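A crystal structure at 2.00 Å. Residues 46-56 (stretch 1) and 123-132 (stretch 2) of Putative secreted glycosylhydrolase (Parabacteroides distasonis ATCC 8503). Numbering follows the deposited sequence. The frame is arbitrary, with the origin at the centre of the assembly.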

ATOM      1  N   TYR A  46     -12.130   7.887  -1.157  1.00 30.60           N
ATOM      2  CA  TYR A  46     -12.007   8.022   0.279  1.00 31.05           C
ATOM      3  C   TYR A  46     -10.968   9.080   0.653  1.00 29.43           C
ATOM      4  O   TYR A  46      -9.935   9.214   0.005  1.00 29.49           O
ATOM      5  CB  TYR A  46     -11.557   6.708   0.872  1.00 29.52           C
ATOM      6  CG  TYR A  46     -12.597   5.658   0.811  1.00 30.47           C
ATOM      7  CD1 TYR A  46     -13.536   5.537   1.832  1.00 30.98           C
ATOM      8  CD2 TYR A  46     -12.677   4.786  -0.271  1.00 32.31           C
ATOM      9  CE1 TYR A  46     -14.507   4.586   1.795  1.00 31.06           C
ATOM     10  CE2 TYR A  46     -13.651   3.802  -0.306  1.00 33.92           C
ATOM     11  CZ  TYR A  46     -14.568   3.705   0.725  1.00 33.81           C
ATOM     12  OH  TYR A  46     -15.574   2.736   0.679  1.00 36.26           O
ATOM     13  N   GLU A  47     -11.265   9.800   1.718  1.00 28.47           N
ATOM     14  CA  GLU A  47     -10.314  10.659   2.406  1.00 31.19           C
ATOM     15  C   GLU A  47     -10.615  10.578   3.893  1.00 30.06           C
ATOM     16  O   GLU A  47     -11.747  10.194   4.293  1.00 30.47           O
ATOM     17  CB  GLU A  47     -10.430  12.107   1.936  1.00 31.79           C
ATOM     18  CG  GLU A  47     -11.808  12.704   2.094  1.00 35.44           C
ATOM     19  CD  GLU A  47     -11.876  14.125   1.586  1.00 37.48           C
ATOM     20  OE1 GLU A  47     -10.806  14.700   1.243  1.00 39.40           O
ATOM     21  OE2 GLU A  47     -13.003  14.672   1.538  1.00 41.32           O
ATOM     22  N   ASN A  48      -9.630  10.925   4.713  1.00 26.44           N
ATOM     23  CA  ASN A  48      -9.860  11.029   6.178  1.00 30.02           C
ATOM     24  C   ASN A  48     -10.400   9.724   6.742  1.00 30.00           C
ATOM     25  O   ASN A  48     -11.495   9.646   7.303  1.00 28.74           O
ATOM     26  CB  ASN A  48     -10.792  12.210   6.496  1.00 29.67           C
ATOM     27  CG  ASN A  48     -10.166  13.522   6.115  1.00 34.40           C
ATOM     28  OD1 ASN A  48      -8.966  13.734   6.365  1.00 34.96           O
ATOM     29  ND2 ASN A  48     -10.947  14.405   5.494  1.00 30.47           N
ATOM     30  N   PHE A  49      -9.585   8.700   6.558  1.00 29.46           N
ATOM     31  CA  PHE A  49      -9.944   7.350   6.861  1.00 27.86           C
ATOM     32  C   PHE A  49      -8.776   6.582   7.488  1.00 26.65           C
ATOM     33  O   PHE A  49      -7.654   7.028   7.462  1.00 27.65           O
ATOM     34  CB  PHE A  49     -10.404   6.665   5.572  1.00 28.00           C
ATOM     35  CG  PHE A  49      -9.336   6.485   4.548  1.00 28.30           C
ATOM     36  CD1 PHE A  49      -8.450   5.404   4.614  1.00 29.52           C
ATOM     37  CD2 PHE A  49      -9.237   7.361   3.475  1.00 29.54           C
ATOM     38  CE1 PHE A  49      -7.466   5.223   3.628  1.00 26.71           C
ATOM     39  CE2 PHE A  49      -8.248   7.201   2.514  1.00 27.89           C
ATOM     40  CZ  PHE A  49      -7.367   6.131   2.587  1.00 24.66           C
ATOM     41  N   GLU A  50      -9.107   5.457   8.110  1.00 30.01           N
ATOM     42  CA  GLU A  50      -8.142   4.453   8.458  1.00 27.72           C
ATOM     43  C   GLU A  50      -8.517   3.127   7.812  1.00 28.79           C
ATOM     44  O   GLU A  50      -9.715   2.683   7.845  1.00 27.17           O
ATOM     45  CB  GLU A  50      -7.949   4.319   9.971  1.00 30.90           C
ATOM     46  CG  GLU A  50      -9.135   4.074  10.770  1.00 30.83           C
ATOM     47  CD  GLU A  50      -8.845   4.152  12.268  1.00 33.07           C
ATOM     48  OE1 GLU A  50      -7.672   4.169  12.666  1.00 37.71           O
ATOM     49  OE2 GLU A  50      -9.799   4.213  13.038  1.00 35.56           O
ATOM     50  N   LEU A  51      -7.500   2.528   7.188  1.00 27.07           N
ATOM     51  CA  LEU A  51      -7.626   1.293   6.452  1.00 28.74           C
ATOM     52  C   LEU A  51      -6.864   0.242   7.249  1.00 29.03           C
ATOM     53  O   LEU A  51      -5.719   0.455   7.617  1.00 28.79           O
ATOM     54  CB  LEU A  51      -7.053   1.495   5.039  1.00 30.83           C
ATOM     55  CG  LEU A  51      -6.913   0.310   4.075  1.00 34.90           C
ATOM     56  CD1 LEU A  51      -8.286  -0.180   3.622  1.00 29.34           C
ATOM     57  CD2 LEU A  51      -6.041   0.679   2.867  1.00 25.05           C
ATOM     58  N   ASP A  52      -7.532  -0.871   7.540  1.00 28.66           N
ATOM     59  CA  ASP A  52      -6.942  -2.052   8.175  1.00 30.60           C
ATOM     60  C   ASP A  52      -6.938  -3.198   7.184  1.00 32.81           C
ATOM     61  O   ASP A  52      -7.908  -3.385   6.401  1.00 32.51           O
ATOM     62  CB  ASP A  52      -7.803  -2.509   9.349  1.00 33.72           C
ATOM     63  CG  ASP A  52      -7.285  -2.067  10.662  1.00 31.45           C
ATOM     64  OD1 ASP A  52      -6.724  -0.985  10.749  1.00 40.10           O
ATOM     65  OD2 ASP A  52      -7.457  -2.820  11.606  1.00 38.08           O
ATOM     66  N   LEU A  53      -5.874  -3.990   7.241  1.00 31.24           N
ATOM     67  CA  LEU A  53      -5.796  -5.194   6.441  1.00 31.06           C
ATOM     68  C   LEU A  53      -4.788  -6.156   7.036  1.00 29.97           C
ATOM     69  O   LEU A  53      -3.818  -5.744   7.663  1.00 29.28           O
ATOM     70  CB  LEU A  53      -5.388  -4.859   5.015  1.00 31.93           C
ATOM     71  CG  LEU A  53      -4.014  -4.211   4.754  1.00 36.73           C
ATOM     72  CD1 LEU A  53      -3.465  -4.652   3.416  1.00 37.44           C
ATOM     73  CD2 LEU A  53      -4.056  -2.676   4.832  1.00 37.79           C
ATOM     74  N   ASP A  54      -5.036  -7.440   6.836  1.00 28.74           N
ATOM     75  CA  ASP A  54      -4.089  -8.481   7.161  1.00 28.40           C
ATOM     76  C   ASP A  54      -3.437  -8.785   5.849  1.00 28.05           C
ATOM     77  O   ASP A  54      -4.094  -8.666   4.802  1.00 29.29           O
ATOM     78  CB  ASP A  54      -4.787  -9.745   7.685  1.00 28.91           C
ATOM     79  CG  ASP A  54      -5.629  -9.499   8.956  1.00 34.19           C
ATOM     80  OD1 ASP A  54      -5.461  -8.452   9.605  1.00 32.36           O
ATOM     81  OD2 ASP A  54      -6.480 -10.367   9.303  1.00 31.83           O
ATOM     82  N   PHE A  55      -2.152  -9.157   5.883  1.00 28.30           N
ATOM     83  CA  PHE A  55      -1.504  -9.727   4.728  1.00 27.64           C
ATOM     84  C   PHE A  55      -0.490 -10.790   5.131  1.00 28.04           C
ATOM     85  O   PHE A  55       0.051 -10.763   6.258  1.00 25.44           O
ATOM     86  CB  PHE A  55      -0.859  -8.639   3.883  1.00 30.18           C
ATOM     87  CG  PHE A  55       0.300  -7.976   4.526  1.00 27.85           C
ATOM     88  CD1 PHE A  55       1.605  -8.472   4.328  1.00 27.75           C
ATOM     89  CD2 PHE A  55       0.126  -6.832   5.300  1.00 29.00           C
ATOM     90  CE1 PHE A  55       2.697  -7.837   4.904  1.00 24.49           C
ATOM     91  CE2 PHE A  55       1.220  -6.204   5.904  1.00 27.64           C
ATOM     92  CZ  PHE A  55       2.497  -6.705   5.715  1.00 27.65           C
ATOM     93  N   LYS A  56      -0.257 -11.738   4.215  1.00 29.17           N
ATOM     94  CA  LYS A  56       0.767 -12.795   4.371  1.00 29.27           C
ATOM     95  C   LYS A  56       1.701 -12.749   3.171  1.00 29.41           C
ATOM     96  O   LYS A  56       1.270 -12.664   2.033  1.00 30.03           O
ATOM     97  CB  LYS A  56       0.078 -14.162   4.449  1.00 30.56           C
ATOM     98  CG  LYS A  56       0.966 -15.409   4.549  1.00 29.63           C
ATOM     99  CD  LYS A  56       0.107 -16.695   4.789  1.00 34.50           C
ATOM    100  CE  LYS A  56      -0.636 -17.102   3.542  1.00 33.69           C
ATOM    101  NZ  LYS A  56      -1.305 -18.403   3.667  1.00 32.55           N
ATOM    102  N   ASN A 123       0.326 -11.027   8.898  1.00 27.45           N
ATOM    103  CA  ASN A 123       0.616  -9.676   9.376  1.00 27.95           C
ATOM    104  C   ASN A 123      -0.642  -8.833   9.458  1.00 27.44           C
ATOM    105  O   ASN A 123      -1.671  -9.143   8.843  1.00 25.53           O
ATOM    106  CB  ASN A 123       1.576  -8.946   8.427  1.00 26.05           C
ATOM    107  CG  ASN A 123       2.868  -9.665   8.255  1.00 25.84           C
ATOM    108  OD1 ASN A 123       3.832  -9.431   8.983  1.00 25.50           O
ATOM    109  ND2 ASN A 123       2.892 -10.584   7.314  1.00 23.94           N
ATOM    110  N   HIS A 124      -0.544  -7.747  10.219  1.00 25.34           N
ATOM    111  CA  HIS A 124      -1.622  -6.769  10.270  1.00 25.17           C
ATOM    112  C   HIS A 124      -1.034  -5.377  10.056  1.00 27.04           C
ATOM    113  O   HIS A 124       0.055  -5.072  10.541  1.00 25.92           O
ATOM    114  CB  HIS A 124      -2.413  -6.850  11.591  1.00 26.29           C
ATOM    115  CG  HIS A 124      -3.506  -5.852  11.662  1.00 26.65           C
ATOM    116  ND1 HIS A 124      -3.353  -4.633  12.287  1.00 30.95           N
ATOM    117  CD2 HIS A 124      -4.724  -5.830  11.083  1.00 30.39           C
ATOM    118  CE1 HIS A 124      -4.463  -3.935  12.141  1.00 33.49           C
ATOM    119  NE2 HIS A 124      -5.313  -4.640  11.426  1.00 27.45           N
HETATM  120  N   MSE A 125      -1.741  -4.566   9.270  1.00 26.44           N
HETATM  121  CA  MSE A 125      -1.325  -3.209   8.972  1.00 29.32           C
HETATM  122  C   MSE A 125      -2.547  -2.298   9.048  1.00 27.06           C
HETATM  123  O   MSE A 125      -3.614  -2.629   8.546  1.00 29.80           O
HETATM  124  CB  MSE A 125      -0.679  -3.122   7.587  1.00 27.62           C
HETATM  125  CG  MSE A 125      -0.412  -1.714   7.114  1.00 32.81           C
HETATM  126 SE   MSE A 125       0.401  -1.709   5.325  0.75 35.45          SE
HETATM  127  CE  MSE A 125       2.116  -2.168   5.928  1.00 18.24           C
ATOM    128  N   ARG A 126      -2.359  -1.174   9.711  1.00 28.07           N
ATOM    129  CA  ARG A 126      -3.322  -0.066   9.751  1.00 27.42           C
ATOM    130  C   ARG A 126      -2.691   1.189   9.107  1.00 26.55           C
ATOM    131  O   ARG A 126      -1.551   1.571   9.427  1.00 28.19           O
ATOM    132  CB  ARG A 126      -3.735   0.231  11.187  1.00 25.12           C
ATOM    133  CG  ARG A 126      -4.629   1.470  11.312  1.00 27.12           C
ATOM    134  CD  ARG A 126      -5.250   1.542  12.654  1.00 29.12           C
ATOM    135  NE  ARG A 126      -6.178   0.428  12.877  1.00 30.28           N
ATOM    136  CZ  ARG A 126      -6.750   0.138  14.051  1.00 32.24           C
ATOM    137  NH1 ARG A 126      -6.572   0.901  15.116  1.00 30.55           N
ATOM    138  NH2 ARG A 126      -7.524  -0.921  14.146  1.00 34.93           N
ATOM    139  N   ILE A 127      -3.410   1.795   8.178  1.00 27.64           N
ATOM    140  CA  ILE A 127      -2.938   2.997   7.480  1.00 28.00           C
ATOM    141  C   ILE A 127      -3.942   4.090   7.796  1.00 27.46           C
ATOM    142  O   ILE A 127      -5.103   3.953   7.486  1.00 28.98           O
ATOM    143  CB  ILE A 127      -2.822   2.794   5.967  1.00 27.95           C
ATOM    144  CG1 ILE A 127      -1.995   1.547   5.657  1.00 29.00           C
ATOM    145  CG2 ILE A 127      -2.188   3.996   5.298  1.00 27.09           C
ATOM    146  CD1 ILE A 127      -2.095   1.126   4.185  1.00 30.52           C
ATOM    147  N   LYS A 128      -3.490   5.142   8.456  1.00 27.02           N
ATOM    148  CA  LYS A 128      -4.325   6.278   8.806  1.00 26.96           C
ATOM    149  C   LYS A 128      -3.998   7.394   7.831  1.00 28.30           C
ATOM    150  O   LYS A 128      -2.849   7.855   7.746  1.00 26.51           O
ATOM    151  CB  LYS A 128      -4.103   6.744  10.261  1.00 25.30           C
ATOM    152  CG  LYS A 128      -4.257   5.641  11.314  1.00 31.80           C
ATOM    153  CD  LYS A 128      -4.241   6.165  12.770  1.00 34.15           C
ATOM    154  CE  LYS A 128      -5.628   6.352  13.334  1.00 38.78           C
ATOM    155  NZ  LYS A 128      -5.657   7.038  14.648  1.00 38.56           N
ATOM    156  N   CYS A 129      -5.022   7.808   7.087  1.00 28.45           N
ATOM    157  CA  CYS A 129      -4.857   8.781   6.028  1.00 27.81           C
ATOM    158  C   CYS A 129      -5.664  10.035   6.338  1.00 26.97           C
ATOM    159  O   CYS A 129      -6.849  10.121   6.059  1.00 26.81           O
ATOM    160  CB  CYS A 129      -5.254   8.171   4.710  1.00 28.59           C
ATOM    161  SG  CYS A 129      -4.138   6.854   4.150  1.00 29.74           S
ATOM    162  N   ALA A 130      -4.988  11.007   6.929  1.00 28.46           N
ATOM    163  CA  ALA A 130      -5.617  12.212   7.428  1.00 28.20           C
ATOM    164  C   ALA A 130      -5.097  13.390   6.626  1.00 28.69           C
ATOM    165  O   ALA A 130      -4.139  14.047   7.011  1.00 26.59           O
ATOM    166  CB  ALA A 130      -5.338  12.380   8.960  1.00 27.98           C
ATOM    167  N   GLY A 131      -5.728  13.646   5.480  1.00 28.94           N
ATOM    168  CA  GLY A 131      -5.194  14.611   4.522  1.00 29.11           C
ATOM    169  C   GLY A 131      -3.726  14.324   4.212  1.00 26.95           C
ATOM    170  O   GLY A 131      -3.371  13.203   3.827  1.00 27.47           O
ATOM    171  N   GLN A 132      -2.870  15.322   4.391  1.00 26.26           N
ATOM    172  CA  GLN A 132      -1.422  15.184   4.089  1.00 26.65           C
ATOM    173  C   GLN A 132      -0.631  14.309   5.064  1.00 27.20           C
ATOM    174  O   GLN A 132       0.557  14.039   4.832  1.00 26.81           O
ATOM    175  CB  GLN A 132      -0.768  16.565   3.975  1.00 26.35           C
ATOM    176  CG  GLN A 132      -1.085  17.231   2.660  1.00 27.07           C
ATOM    177  CD  GLN A 132      -0.446  18.594   2.540  1.00 27.52           C
ATOM    178  OE1 GLN A 132      -0.377  19.333   3.498  1.00 24.99           O
ATOM    179  NE2 GLN A 132       0.012  18.925   1.360  1.00 22.36           N
TER
HETATM  180  O   HOH W   1      -7.292  12.132   3.555  1.00 27.80           O

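The two stretches are neighbouring antiparallel β-strands, zipped together by a regular backbone ladder, with a largely apolar row of side chains on one face of the sheet and a charged, polar row on the other. Strand 49-56 runs beside strand 123-130 at 166° between their directions, and together the stretches bury 905 Å².

Four hydrogen-bonded pairs form the ladder: Phe49 with Cys129, Leu51 with Ile127, Leu53 with Met125, and Phe55 with Asn123. In each, both amides donate across the gap. The two hydrogen bonds of the Leu51-Ile127 pair are nearly straight, with Leu51 N to Ile127 O at 2.8 Å and Ile127 N to Leu51 O at 2.7 Å.

The side chains of the hydrogen-bonded pairs share one face, and all are buried. Phe49 and Phe55 both have chi1 in p, and each ring lies against its partner across the strands. Cys129 CB sits over the face of the Phe49 ring, 3.6 Å from Phe49 CZ. Asn123 CB sits over the Phe55 ring in the same way, 3.6 Å from Phe55 CZ. Met125, a selenomethionine, brings its CB to the edge of that ring, 4.0 Å from Phe55 CE2. Between the rings, Ile127 CD1 lies 4.2 Å from Leu51 CD2 and 4.3 Å from Leu53 CD2, so branched aliphatic chains fill the middle of the row. Asn123 is the polar member of this face. Its ND2 donates to Phe55 O at 3.0 Å, and its OD1 is bonded elsewhere in the structure, so its amide is satisfied despite burial.

The other face carries Glu50, Asp52 and Asp54 opposite Lys128, Arg126 and His124. The three acids are buried, so their charges need partners; Glu50 OE2 and Asp54 OD2 are bonded elsewhere in the structure. The longer basic chains and His124 remain partly exposed. Asp52 is the hub of this face. Asp52 OD1 forms a salt bridge with Arg126 NE at 2.6 Å, and Arg126 NH2 donates to Asp52 OD2 at 3.2 Å. The carboxylate thus meets the guanidinium with both oxygens. His124 NE2 adds a weak hydrogen bond to Asp52 OD2 at 2.8 Å. Glu50 contributes charge at longer range, with Glu50 OE1 4.0 Å from both Arg126 NE and Lys128 NZ. Asp54 OD1 approaches the edge of the His124 ring, 3.1 Å from His124 CD2.

Beyond the ladder, one water accepts from Asn48 N and Gly131 N, each at 2.9 Å, and so bridges the stretches. Gly131 N also makes a weak hydrogen bond to Asn48 OD1 at 3.4 Å. The positive phi of Gly131, in the loop after the strand, favours glycine.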